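Local coordinates for Glyoxalase/bleomycin resistance protein/dioxygenase (Sphaerobacter thermophilus, PDB 4HC5), which is of unestablished specific function but belongs to the glyoxalase/bleomycin resistance protein/dioxygenase superfamily and may act as a dioxygenase, at residues F37-V40 with F41-Q44; S69-E72 with D73-P77; I90-A93 with Y94-T98. One frame throughout, in Å; residues are numbered along the deposited sequence.

Contact 1 of 3, residues F37-V40 with F41-Q44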
ATOM      1  N   PHE A  37       9.307   6.254 -11.651  1.00 18.00           N
ATOM      2  CA  PHE A  37       7.969   5.676 -11.828  1.00 18.19           C
ATOM      3  C   PHE A  37       7.320   6.263 -13.100  1.00 17.30           C
ATOM      4  O   PHE A  37       7.778   7.262 -13.654  1.00 19.91           O
ATOM      5  CB  PHE A  37       7.057   6.009 -10.661  1.00 17.08           C
ATOM      6  CG  PHE A  37       7.344   5.303  -9.343  1.00 17.07           C
ATOM      7  CD1 PHE A  37       8.603   5.152  -8.828  1.00 22.31           C
ATOM      8  CD2 PHE A  37       6.317   4.821  -8.572  1.00 19.01           C
ATOM      9  CE1 PHE A  37       8.824   4.554  -7.566  1.00 21.89           C
ATOM     10  CE2 PHE A  37       6.522   4.281  -7.321  1.00 19.21           C
ATOM     11  CZ  PHE A  37       7.766   4.126  -6.818  1.00 20.46           C
ATOM     12  N   GLU A  38       6.221   5.629 -13.517  1.00 18.22           N
ATOM     13  CA  GLU A  38       5.397   6.087 -14.619  1.00 20.41           C
ATOM     14  C   GLU A  38       4.029   6.553 -14.073  1.00 18.78           C
ATOM     15  O   GLU A  38       3.431   5.885 -13.208  1.00 20.42           O
ATOM     16  CB  GLU A  38       5.140   4.963 -15.631  1.00 24.17           C
ATOM     17  CG  GLU A  38       6.383   4.420 -16.300  1.00 29.09           C
ATOM     18  CD  GLU A  38       6.136   3.056 -16.979  1.00 39.23           C
ATOM     19  OE1 GLU A  38       4.959   2.523 -16.926  1.00 42.90           O
ATOM     20  OE2 GLU A  38       7.091   2.483 -17.580  1.00 41.89           O
ATOM     21  N   LYS A  39       3.525   7.642 -14.608  1.00 19.21           N
ATOM     22  CA  LYS A  39       2.172   8.132 -14.224  1.00 18.22           C
ATOM     23  C   LYS A  39       1.183   7.166 -14.886  1.00 18.74           C
ATOM     24  O   LYS A  39       1.281   6.783 -16.039  1.00 20.98           O
ATOM     25  CB  LYS A  39       1.895   9.572 -14.686  1.00 19.64           C
ATOM     26  CG  LYS A  39       0.555  10.153 -14.134  1.00 20.79           C
ATOM     27  CD  LYS A  39       0.337  11.628 -14.424  1.00 22.28           C
ATOM     28  CE  LYS A  39      -0.082  11.900 -15.793  1.00 25.63           C
ATOM     29  NZ  LYS A  39      -0.290  13.372 -16.064  1.00 26.61           N
ATOM     30  N   VAL A  40       0.141   6.845 -14.119  1.00 19.17           N
ATOM     31  CA  VAL A  40      -0.991   6.088 -14.641  1.00 20.21           C
ATOM     32  C   VAL A  40      -2.256   6.945 -14.617  1.00 19.58           C
ATOM     33  O   VAL A  40      -2.565   7.633 -15.592  1.00 21.85           O
ATOM     34  CB  VAL A  40      -1.142   4.690 -13.935  1.00 18.97           C
ATOM     35  CG1 VAL A  40      -2.308   3.938 -14.548  1.00 20.74           C
ATOM     36  CG2 VAL A  40       0.181   3.896 -14.022  1.00 21.51           C
ATOM     37  N   PHE A  41      -2.915   7.009 -13.456  1.00 18.21           N
ATOM     38  CA  PHE A  41      -4.082   7.864 -13.332  1.00 20.33           C
ATOM     39  C   PHE A  41      -3.716   9.339 -13.177  1.00 19.99           C
ATOM     40  O   PHE A  41      -2.769   9.711 -12.465  1.00 19.13           O
ATOM     41  CB  PHE A  41      -4.958   7.465 -12.124  1.00 19.98           C
ATOM     42  CG  PHE A  41      -5.854   6.308 -12.355  1.00 20.52           C
ATOM     43  CD1 PHE A  41      -5.414   5.050 -12.126  1.00 21.70           C
ATOM     44  CD2 PHE A  41      -7.131   6.483 -12.841  1.00 23.07           C
ATOM     45  CE1 PHE A  41      -6.191   3.953 -12.377  1.00 28.25           C
ATOM     46  CE2 PHE A  41      -7.940   5.411 -13.037  1.00 28.03           C
ATOM     47  CZ  PHE A  41      -7.497   4.130 -12.765  1.00 27.64           C
ATOM     48  N   ASP A  42      -4.575  10.160 -13.800  1.00 19.34           N
ATOM     49  CA  ASP A  42      -4.616  11.605 -13.583  1.00 20.52           C
ATOM     50  C   ASP A  42      -5.971  12.088 -14.090  1.00 20.72           C
ATOM     51  O   ASP A  42      -6.179  12.479 -15.231  1.00 23.39           O
ATOM     52  CB  ASP A  42      -3.456  12.255 -14.282  1.00 23.53           C
ATOM     53  CG  ASP A  42      -3.331  13.700 -13.968  1.00 26.55           C
ATOM     54  OD1 ASP A  42      -4.251  14.236 -13.320  1.00 26.12           O
ATOM     55  OD2 ASP A  42      -2.300  14.301 -14.364  1.00 29.08           O
ATOM     56  N   ASN A  43      -6.913  11.927 -13.204  1.00 21.67           N
ATOM     57  CA  ASN A  43      -8.320  12.073 -13.515  1.00 25.04           C
ATOM     58  C   ASN A  43      -9.139  12.677 -12.390  1.00 27.17           C
ATOM     59  O   ASN A  43      -9.087  12.149 -11.254  1.00 27.72           O
ATOM     60  CB  ASN A  43      -8.963  10.727 -13.865  1.00 25.68           C
ATOM     61  CG  ASN A  43     -10.376  10.835 -14.366  1.00 28.66           C
ATOM     62  OD1 ASN A  43     -10.618  11.244 -15.522  1.00 27.85           O
ATOM     63  ND2 ASN A  43     -11.292  10.619 -13.480  1.00 28.51           N
ATOM     64  N   GLN A  44     -10.011  13.619 -12.754  1.00 29.20           N
ATOM     65  CA  GLN A  44     -10.990  14.158 -11.732  1.00 33.35           C
ATOM     66  C   GLN A  44     -12.127  13.190 -11.489  1.00 30.23           C
ATOM     67  O   GLN A  44     -13.024  13.050 -12.325  1.00 36.45           O
ATOM     68  CB  GLN A  44     -11.605  15.430 -12.153  1.00 41.93           C
ATOM     69  CG  GLN A  44     -10.673  16.620 -12.291  1.00 47.12           C
ATOM     70  CD  GLN A  44     -10.032  17.169 -10.956  1.00 34.85           C
ATOM     71  OE1 GLN A  44     -10.563  17.029  -9.789  1.00 39.77           O
ATOM     72  NE2 GLN A  44      -8.894  17.864 -11.116  1.00 33.69           N
TER

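Contact 2 of 3, residues S69-E72 with D73-P77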
ATOM      1  N   SER A  69      -6.542  17.004   1.960  1.00 16.78           N
ATOM      2  CA  SER A  69      -7.948  17.346   1.714  1.00 19.49           C
ATOM      3  C   SER A  69      -8.860  16.234   1.264  1.00 20.96           C
ATOM      4  O   SER A  69     -10.080  16.395   1.246  1.00 24.77           O
ATOM      5  CB  SER A  69      -8.044  18.462   0.747  1.00 19.01           C
ATOM      6  OG  SER A  69      -7.468  18.164  -0.519  1.00 20.11           O
ATOM      7  N   TRP A  70      -8.255  15.147   0.815  1.00 19.44           N
ATOM      8  CA  TRP A  70      -9.038  13.944   0.485  1.00 21.12           C
ATOM      9  C   TRP A  70      -9.732  13.319   1.677  1.00 22.64           C
ATOM     10  O   TRP A  70     -10.648  12.505   1.496  1.00 24.28           O
ATOM     11  CB  TRP A  70      -8.174  12.822  -0.119  1.00 21.88           C
ATOM     12  CG  TRP A  70      -7.652  13.055  -1.528  1.00 22.38           C
ATOM     13  CD1 TRP A  70      -7.653  14.185  -2.294  1.00 21.86           C
ATOM     14  CD2 TRP A  70      -7.019  12.047  -2.341  1.00 20.32           C
ATOM     15  NE1 TRP A  70      -7.030  13.966  -3.480  1.00 20.59           N
ATOM     16  CE2 TRP A  70      -6.657  12.655  -3.565  1.00 23.63           C
ATOM     17  CE3 TRP A  70      -6.689  10.733  -2.118  1.00 21.13           C
ATOM     18  CZ2 TRP A  70      -6.056  11.950  -4.605  1.00 21.88           C
ATOM     19  CZ3 TRP A  70      -6.091  10.018  -3.183  1.00 21.26           C
ATOM     20  CH2 TRP A  70      -5.799  10.618  -4.390  1.00 24.41           C
ATOM     21  N   TYR A  71      -9.262  13.625   2.879  1.00 20.28           N
ATOM     22  CA  TYR A  71      -9.594  12.885   4.087  1.00 21.03           C
ATOM     23  C   TYR A  71     -10.228  13.729   5.187  1.00 21.79           C
ATOM     24  O   TYR A  71     -10.040  14.911   5.229  1.00 23.58           O
ATOM     25  CB  TYR A  71      -8.356  12.152   4.616  1.00 21.12           C
ATOM     26  CG  TYR A  71      -7.845  11.131   3.645  1.00 21.00           C
ATOM     27  CD1 TYR A  71      -8.401   9.886   3.591  1.00 21.73           C
ATOM     28  CD2 TYR A  71      -6.842  11.426   2.764  1.00 21.96           C
ATOM     29  CE1 TYR A  71      -7.962   8.948   2.696  1.00 28.44           C
ATOM     30  CE2 TYR A  71      -6.400  10.492   1.859  1.00 22.73           C
ATOM     31  CZ  TYR A  71      -6.976   9.260   1.830  1.00 25.09           C
ATOM     32  OH  TYR A  71      -6.585   8.272   0.956  1.00 27.64           O
ATOM     33  N   GLU A  72     -10.987  13.071   6.045  1.00 21.59           N
ATOM     34  CA  GLU A  72     -11.690  13.714   7.146  1.00 22.19           C
ATOM     35  C   GLU A  72     -10.999  13.524   8.471  1.00 25.03           C
ATOM     36  O   GLU A  72     -11.427  14.066   9.444  1.00 27.49           O
ATOM     37  CB  GLU A  72     -13.091  13.154   7.287  1.00 25.57           C
ATOM     38  CG  GLU A  72     -13.960  13.346   6.090  1.00 28.82           C
ATOM     39  CD  GLU A  72     -14.048  14.777   5.663  1.00 40.10           C
ATOM     40  OE1 GLU A  72     -14.277  15.647   6.498  1.00 57.96           O
ATOM     41  OE2 GLU A  72     -13.870  15.032   4.486  1.00 57.63           O
ATOM     42  N   ASP A  73      -9.965  12.713   8.521  1.00 21.98           N
ATOM     43  CA  ASP A  73      -9.311  12.415   9.769  1.00 21.88           C
ATOM     44  C   ASP A  73      -8.014  13.133  10.079  1.00 21.21           C
ATOM     45  O   ASP A  73      -7.386  12.797  10.999  1.00 23.83           O
ATOM     46  CB  ASP A  73      -9.130  10.909   9.963  1.00 21.99           C
ATOM     47  CG  ASP A  73      -8.116  10.287   9.011  1.00 25.29           C
ATOM     48  OD1 ASP A  73      -7.641  10.948   8.121  1.00 22.19           O
ATOM     49  OD2 ASP A  73      -7.822   9.123   9.211  1.00 25.73           O
ATOM     50  N   GLY A  74      -7.644  14.114   9.286  1.00 21.38           N
ATOM     51  CA  GLY A  74      -6.445  14.878   9.564  1.00 20.71           C
ATOM     52  C   GLY A  74      -5.117  14.260   9.167  1.00 21.35           C
ATOM     53  O   GLY A  74      -4.136  14.751   9.524  1.00 22.02           O
ATOM     54  N   ARG A  75      -5.129  13.190   8.394  1.00 18.48           N
ATOM     55  CA  ARG A  75      -3.890  12.608   7.951  1.00 19.19           C
ATOM     56  C   ARG A  75      -3.131  13.581   7.066  1.00 18.12           C
ATOM     57  O   ARG A  75      -3.695  14.208   6.228  1.00 18.72           O
ATOM     58  CB  ARG A  75      -4.128  11.264   7.264  1.00 18.61           C
ATOM     59  CG  ARG A  75      -4.875  11.265   5.960  1.00 18.47           C
ATOM     60  CD  ARG A  75      -5.107   9.823   5.491  1.00 18.90           C
ATOM     61  NE  ARG A  75      -6.149   9.202   6.264  1.00 19.73           N
ATOM     62  CZ  ARG A  75      -6.537   7.943   6.121  1.00 19.50           C
ATOM     63  NH1 ARG A  75      -5.960   7.172   5.219  1.00 21.14           N
ATOM     64  NH2 ARG A  75      -7.506   7.456   6.859  1.00 21.93           N
ATOM     65  N   LYS A  76      -1.832  13.629   7.273  1.00 17.77           N
ATOM     66  CA  LYS A  76      -0.974  14.627   6.657  1.00 18.14           C
ATOM     67  C   LYS A  76       0.309  13.975   6.099  1.00 18.05           C
ATOM     68  O   LYS A  76       0.611  12.836   6.456  1.00 18.05           O
ATOM     69  CB  LYS A  76      -0.635  15.755   7.662  1.00 21.12           C
ATOM     70  CG  LYS A  76      -1.893  16.610   7.953  1.00 29.54           C
ATOM     71  CD  LYS A  76      -1.811  17.975   8.454  1.00 33.29           C
ATOM     72  CE  LYS A  76      -3.170  18.717   8.313  1.00 32.40           C
ATOM     73  NZ  LYS A  76      -3.506  19.216   6.921  1.00 25.33           N
ATOM     74  N   PRO A  77       1.070  14.692   5.270  1.00 16.86           N
ATOM     75  CA  PRO A  77       2.280  14.121   4.805  1.00 17.48           C
ATOM     76  C   PRO A  77       3.311  13.920   5.887  1.00 19.41           C
ATOM     77  O   PRO A  77       3.268  14.553   6.960  1.00 19.52           O
ATOM     78  CB  PRO A  77       2.789  15.174   3.808  1.00 17.11           C
ATOM     79  CG  PRO A  77       1.601  15.978   3.426  1.00 16.83           C
ATOM     80  CD  PRO A  77       0.831  16.034   4.692  1.00 18.53           C
TER
HETATM   81  O   HOH W   1      -4.589   7.186   2.777  1.00 24.63           O
HETATM   82  O   HOH W   2      -9.284  16.124   7.767  1.00 27.14           O

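Contact 3 of 3, residues I90-A93 with Y94-T98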
ATOM      1  N   ILE A  90      20.726  -2.272  -5.219  1.00 19.19           N
ATOM      2  CA  ILE A  90      20.623  -1.235  -4.212  1.00 19.09           C
ATOM      3  C   ILE A  90      21.836  -0.300  -4.182  1.00 21.10           C
ATOM      4  O   ILE A  90      21.695   0.823  -3.856  1.00 19.21           O
ATOM      5  CB  ILE A  90      20.241  -1.777  -2.817  1.00 18.42           C
ATOM      6  CG1 ILE A  90      19.643  -0.648  -1.993  1.00 18.87           C
ATOM      7  CG2 ILE A  90      21.432  -2.417  -2.137  1.00 20.89           C
ATOM      8  CD1 ILE A  90      18.991  -1.066  -0.716  1.00 19.79           C
ATOM      9  N   ASP A  91      22.993  -0.785  -4.589  1.00 20.88           N
ATOM     10  CA  ASP A  91      24.166   0.072  -4.655  1.00 20.98           C
ATOM     11  C   ASP A  91      23.954   1.115  -5.762  1.00 22.54           C
ATOM     12  O   ASP A  91      24.222   2.252  -5.593  1.00 22.59           O
ATOM     13  CB  ASP A  91      25.396  -0.742  -4.941  1.00 22.63           C
ATOM     14  CG  ASP A  91      25.855  -1.509  -3.766  1.00 27.61           C
ATOM     15  OD1 ASP A  91      25.544  -1.152  -2.649  1.00 32.68           O
ATOM     16  OD2 ASP A  91      26.552  -2.474  -4.007  1.00 39.66           O
ATOM     17  N   GLU A  92      23.446   0.693  -6.894  1.00 21.73           N
ATOM     18  CA  GLU A  92      23.167   1.619  -7.989  1.00 22.01           C
ATOM     19  C   GLU A  92      22.056   2.584  -7.628  1.00 20.21           C
ATOM     20  O   GLU A  92      22.127   3.773  -7.932  1.00 21.36           O
ATOM     21  CB  GLU A  92      22.826   0.865  -9.260  1.00 27.46           C
ATOM     22  CG  GLU A  92      22.702   1.782 -10.448  1.00 38.16           C
ATOM     23  CD  GLU A  92      24.056   2.440 -10.818  1.00 43.23           C
ATOM     24  OE1 GLU A  92      24.013   3.535 -11.385  1.00 68.81           O
ATOM     25  OE2 GLU A  92      25.170   1.890 -10.532  1.00 60.77           O
ATOM     26  N   ALA A  93      20.998   2.059  -6.996  1.00 19.87           N
ATOM     27  CA  ALA A  93      19.863   2.921  -6.597  1.00 18.44           C
ATOM     28  C   ALA A  93      20.361   4.010  -5.627  1.00 18.20           C
ATOM     29  O   ALA A  93      20.047   5.205  -5.758  1.00 19.57           O
ATOM     30  CB  ALA A  93      18.689   2.144  -5.999  1.00 20.53           C
ATOM     31  N   TYR A  94      21.108   3.576  -4.648  1.00 17.61           N
ATOM     32  CA  TYR A  94      21.643   4.524  -3.679  1.00 18.32           C
ATOM     33  C   TYR A  94      22.530   5.600  -4.347  1.00 18.68           C
ATOM     34  O   TYR A  94      22.393   6.797  -4.066  1.00 18.12           O
ATOM     35  CB  TYR A  94      22.419   3.817  -2.574  1.00 18.91           C
ATOM     36  CG  TYR A  94      23.148   4.698  -1.606  1.00 17.76           C
ATOM     37  CD1 TYR A  94      22.502   5.357  -0.591  1.00 17.99           C
ATOM     38  CD2 TYR A  94      24.490   4.909  -1.729  1.00 21.32           C
ATOM     39  CE1 TYR A  94      23.167   6.203   0.280  1.00 18.40           C
ATOM     40  CE2 TYR A  94      25.176   5.773  -0.877  1.00 21.02           C
ATOM     41  CZ  TYR A  94      24.518   6.420   0.125  1.00 19.77           C
ATOM     42  OH  TYR A  94      25.222   7.252   1.013  1.00 22.52           O
ATOM     43  N   LYS A  95      23.446   5.184  -5.217  1.00 20.28           N
ATOM     44  CA  LYS A  95      24.369   6.077  -5.882  1.00 20.38           C
ATOM     45  C   LYS A  95      23.562   7.074  -6.732  1.00 21.03           C
ATOM     46  O   LYS A  95      23.752   8.305  -6.618  1.00 21.72           O
ATOM     47  CB  LYS A  95      25.339   5.302  -6.740  1.00 23.89           C
ATOM     48  CG  LYS A  95      26.409   6.203  -7.353  1.00 28.16           C
ATOM     49  CD  LYS A  95      27.467   5.296  -7.921  1.00 38.34           C
ATOM     50  CE  LYS A  95      27.625   5.414  -9.404  1.00 52.64           C
ATOM     51  NZ  LYS A  95      28.598   6.489  -9.652  1.00 63.43           N
ATOM     52  N   THR A  96      22.719   6.545  -7.644  1.00 21.48           N
ATOM     53  CA  THR A  96      22.068   7.438  -8.599  1.00 22.14           C
ATOM     54  C   THR A  96      21.008   8.302  -7.912  1.00 21.58           C
ATOM     55  O   THR A  96      20.900   9.480  -8.144  1.00 22.36           O
ATOM     56  CB  THR A  96      21.466   6.636  -9.710  1.00 22.56           C
ATOM     57  OG1 THR A  96      22.564   5.916 -10.340  1.00 28.96           O
ATOM     58  CG2 THR A  96      20.648   7.473 -10.691  1.00 25.33           C
ATOM     59  N   LEU A  97      20.237   7.710  -7.007  1.00 19.31           N
ATOM     60  CA  LEU A  97      19.249   8.536  -6.286  1.00 18.58           C
ATOM     61  C   LEU A  97      19.888   9.632  -5.422  1.00 18.37           C
ATOM     62  O   LEU A  97      19.388  10.740  -5.339  1.00 20.19           O
ATOM     63  CB  LEU A  97      18.263   7.705  -5.449  1.00 18.34           C
ATOM     64  CG  LEU A  97      17.309   6.791  -6.283  1.00 18.10           C
ATOM     65  CD1 LEU A  97      16.413   5.976  -5.327  1.00 20.96           C
ATOM     66  CD2 LEU A  97      16.477   7.569  -7.319  1.00 21.34           C
ATOM     67  N   THR A  98      21.037   9.310  -4.792  1.00 18.04           N
ATOM     68  CA  THR A  98      21.776  10.350  -4.046  1.00 19.76           C
ATOM     69  C   THR A  98      22.218  11.494  -4.998  1.00 22.09           C
ATOM     70  O   THR A  98      22.093  12.651  -4.670  1.00 22.68           O
ATOM     71  CB  THR A  98      23.006   9.761  -3.342  1.00 19.90           C
ATOM     72  OG1 THR A  98      22.524   8.886  -2.319  1.00 20.54           O
ATOM     73  CG2 THR A  98      23.854  10.823  -2.654  1.00 23.12           C
TER
HETATM   74  O   HOH W   3      21.705   4.285 -12.451  1.00 56.92           O

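Contact 1 of 3, residues F37-V40 with F41-Q44
Each oxygen of the D42 carboxylate has a cationic partner: NZ of K39 meets OD2 of D42 at 2.8 Å, while OD1 forms a salt bridge with NE of R50 on the partner strand 49-55. The lysine uses the anti lone pair of OD2, the one turned away from OD1. K39 starts with CG anti to the backbone N (chi1 -173°), passes with CG 3.7 Å from the carbonyl O of F41, and bends at chi3 (77°), which brings CE to 3.7 Å from CB of D42. The two side chains thus cross rather than run alongside each other. V40 and F41 make a lighter contact, with CG1 of V40 at 4.1 Å from CD1 of the F41 ring, approaching obliquely. The same ring also packs edge-to-face on F51. A classic beta bulge, with D42 and N43 set opposite the single residue F51, interrupts strand 38-46 of the hairpin with strand 49-55. At this bulge, on the protein surface, the two cations are expected to favour the ionised form of the aspartate, and through D42 the ion pairs link K39 of the same strand with R50 of the partner strand.

Contact 2 of 3, residues S69-E72 with D73-P77
Y71 and R75 are brought together by a chain that leaves a short 3-10 segment at S69-W70 and turns back on itself through E72, D73 and G74. G74 takes a positive phi, a conformation that suits glycine. Water 2 spans the turn, donating to the O of Y71 and accepting from the N of G74 at 3.0 Å. Across this bend the guanidinium of R75 lies flat on the Y71 ring, the planes 2° apart and the centres 4.2 Å apart. The cation is off-centre, nearer CD1 and CE1, while CD of R75 lies over the middle of the face, 3.6 Å from the centroid of the Y71 ring, as a CH-pi contact. A bend at chi3 (75°) turns the guanidinium onto the ring. D73 then holds it side-on: NE of R75 gives a nearly straight bond (173°) of 3.0 Å to the syn lone pair of OD1 of D73, and NH2 of R75 reaches OD2 of D73 at 2.9 Å from above the carboxylate plane. NH1 of R75 donates to water 1, 2.8 Å away, which also has a weak bond to the Y71 OH. NH2 additionally bonds to the O of Y80 of the second subunit, where G82 packs on Y71. This is an arginine-tyrosine cation-pi stack, braced by a bidentate salt bridge, in the connection between strands 62-66 and 79-87 at the subunit interface.

Contact 3 of 3, residues I90-A93 with Y94-T98
A93 and L97 form the tightly packed side of this helix, E92 and T96 a water-bridged margin of the subunit interface, and D91, K95 and T98 the solvent side. On the packed side, CG of L97 lies 3.2 Å from the O of A93, pressing the leucine's root against the turn below. M10 of the second subunit reaches A93, L97 and T96, while L97 also touches L35 and F104. On the neighbouring flank of the helix, CB of Y94 rests 3.3 Å from the O of I90, and its ring, with CG anti to the backbone N (chi1 173°), meets F104 edge-to-face. At the margin, where E92 packs on S8 of the second subunit, OE1 of E92 and OG1 of T96 stand 3.0 Å apart; water 3 donates to OE1 of E92 at 2.7 Å and also bonds OG1 of T96. On the solvent side, CB of K95 lies 3.4 Å from the O of D91, and NZ of K95 has a long, weak ion pair with E99. D91 turns to R116 in a salt bridge, and OG1 of T98 bonds the O of Y94 at 2.7 Å. The i to i+4 backbone bonds, among them a nearly straight one (172°) from the N of T96 to the O of E92, are those of a regular alpha helix. Helix 90-99 follows strand 79-87 and precedes strand 103-110, as in the beta-alpha-beta-beta-beta module of the vicinal oxygen chelate fold.

Overall arrangement
The three contacts follow one another along the chain and sample different parts of a doubled beta-alpha-beta-beta-beta plan. Contact 1 lies on an edge strand, within this chain, of the first four-stranded sheet, contact 2 in the connection from that sheet to the second, and contact 3 on the helix after the second sheet's first strand. None touches another: contacts 1 and 2 have centres 20 Å apart and nearest atoms about 7 Å apart, and contacts 1 and 3 have centres 25 Å apart. Contacts 2 and 3 lie on opposite sides of the chain's centre, 32 Å between centres, yet both meet the second subunit. No metal or ligand site is identified here to which they could be related.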